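Uncharacterized conserved protein YndB, AHSA1/START domain (Micromonospora chersina, PDB 6V04) is of unknown function but is a two-domain START/Bet v1-like protein involved in dynemicin biosynthesis, possibly related to cyclase/aromatases. Local coordinates at residues V86-Q91 / D109-R114. Residues are numbered along the deposited sequence; the frame is centred on the assembly and turned at random.
Sequences VGPECQ and DSCPGR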
# COMPACT_ATOMS: atom_id res chain seq x y z
N VAL A 86 5.15 -0.82 -7.85
CA VAL A 86 5.65 -2.15 -8.12
C VAL A 86 4.57 -3.21 -8.08
O VAL A 86 4.79 -4.31 -8.62
CB VAL A 86 6.78 -2.52 -7.13
CG1 VAL A 86 7.86 -1.48 -7.18
CG2 VAL A 86 6.25 -2.69 -5.70
N GLY A 87 3.42 -2.95 -7.47
CA GLY A 87 2.36 -3.92 -7.38
C GLY A 87 1.70 -4.21 -8.71
O GLY A 87 1.82 -3.45 -9.68
N PRO A 88 0.99 -5.33 -8.78
CA PRO A 88 0.31 -5.68 -10.02
C PRO A 88 -0.76 -4.65 -10.37
O PRO A 88 -1.35 -4.02 -9.50
CB PRO A 88 -0.31 -7.05 -9.72
CG PRO A 88 -0.47 -7.06 -8.23
CD PRO A 88 0.70 -6.27 -7.69
N GLU A 89 -1.01 -4.50 -11.67
CA GLU A 89 -1.97 -3.51 -12.13
C GLU A 89 -3.38 -3.91 -11.74
O GLU A 89 -3.84 -5.02 -12.07
CB GLU A 89 -1.87 -3.32 -13.64
CG GLU A 89 -2.78 -2.23 -14.17
CD GLU A 89 -2.60 -2.00 -15.65
OE1 GLU A 89 -3.09 -2.82 -16.46
OE2 GLU A 89 -1.96 -0.98 -16.01
N CYS A 90 -4.08 -3.00 -11.07
CA CYS A 90 -5.48 -3.16 -10.70
C CYS A 90 -6.35 -2.27 -11.56
O CYS A 90 -5.97 -1.14 -11.88
CB CYS A 90 -5.71 -2.80 -9.24
SG CYS A 90 -4.64 -3.68 -8.13
N GLN A 91 -7.51 -2.79 -11.96
CA GLN A 91 -8.53 -2.03 -12.66
C GLN A 91 -9.48 -1.45 -11.62
O GLN A 91 -10.14 -2.21 -10.91
CB GLN A 91 -9.29 -2.93 -13.62
CG GLN A 91 -8.60 -3.19 -14.95
CD GLN A 91 -8.90 -2.17 -16.05
OE1 GLN A 91 -8.31 -2.24 -17.13
NE2 GLN A 91 -9.79 -1.21 -15.79
N ASP A 109 -12.69 -2.79 -7.83
CA ASP A 109 -11.23 -2.97 -7.81
C ASP A 109 -10.96 -4.43 -8.13
O ASP A 109 -11.26 -5.31 -7.31
CB ASP A 109 -10.65 -2.57 -6.44
CG ASP A 109 -9.13 -2.69 -6.38
OD1 ASP A 109 -8.54 -3.47 -7.15
OD2 ASP A 109 -8.52 -2.00 -5.51
N SER A 110 -10.43 -4.71 -9.32
CA SER A 110 -10.13 -6.07 -9.72
C SER A 110 -8.68 -6.18 -10.19
O SER A 110 -8.06 -5.21 -10.62
CB SER A 110 -11.09 -6.56 -10.81
OG SER A 110 -11.09 -5.68 -11.92
N CYS A 111 -8.16 -7.38 -10.05
CA CYS A 111 -6.80 -7.69 -10.44
C CYS A 111 -6.69 -9.18 -10.71
O CYS A 111 -6.89 -10.00 -9.80
CB CYS A 111 -5.82 -7.27 -9.34
SG CYS A 111 -4.09 -7.62 -9.75
N PRO A 112 -6.40 -9.59 -11.94
CA PRO A 112 -6.36 -11.03 -12.26
C PRO A 112 -5.35 -11.76 -11.39
O PRO A 112 -4.21 -11.31 -11.23
CB PRO A 112 -5.97 -11.06 -13.74
CG PRO A 112 -6.34 -9.72 -14.27
CD PRO A 112 -6.12 -8.75 -13.12
N GLY A 113 -5.79 -12.86 -10.79
CA GLY A 113 -4.94 -13.69 -9.97
C GLY A 113 -4.69 -13.17 -8.57
O GLY A 113 -3.81 -13.69 -7.88
N ARG A 114 -5.45 -12.17 -8.14
CA ARG A 114 -5.27 -11.62 -6.80
C ARG A 114 -5.36 -12.72 -5.75
O ARG A 114 -6.37 -13.44 -5.72
CB ARG A 114 -6.34 -10.56 -6.54
CG ARG A 114 -6.36 -10.02 -5.13
CD ARG A 114 -7.35 -8.87 -5.07
NE ARG A 114 -6.75 -7.66 -5.60
CZ ARG A 114 -7.42 -6.64 -6.14
NH1 ARG A 114 -6.75 -5.57 -6.55
NH2 ARG A 114 -8.74 -6.69 -6.29
O HOH W 1 -12.67 -3.20 -11.66
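Gln91 and Ser110 form an antiparallel hydrogen-bonded pair: Gln91 N gives to Ser110 O at 2.8 Å, and Ser110 N returns a bond to Gln91 O. Water 1 reinforces the pair, donating to Gln91 O and lying 3.0 Å from Ser110 OG. Beyond this pair, side chains take over from backbone bonds between the two segments, and Arg114 shows how a turn can be folded back onto a strand end. Its CB and CG leave the type II turn of Cys111 to Arg114 extended, the chain bends at chi3 (-80°), and Cys111 CB lies over one face of the guanidinium, off toward its rim; the side chain also packs on Val119 and Leu122 of helix 116-139. At the tip, Arg114 NH1 bonds Asp109 OD1 at 2.8 Å in a salt bridge, approaching from above the carboxylate plane. Arg114 NH2 gives to Asp109 O and also to Asp12 O. Across the contact, Cys90 SG sits at the guanidinium edge, 3.2 Å from Arg114 NH1. An alanine in place of Arg114 would probably leave the buried Asp109 OD1 without its charged mate and open a gap beside Cys90 SG. The other oxygen, Asp109 OD2, accepts from Trp126 NE1 of the same helix. Farther along, Cys111 SG, anti to its backbone N, lies 3.8 Å from Pro88 CB. The arrangement is the open end of the hairpin of strands 90-98 and 103-110, where the last strand, along the chain, of the first seven-stranded antiparallel sheet, inside edge strand 14-20, turns toward long helix 116-139, as in the Bet v1-like fold.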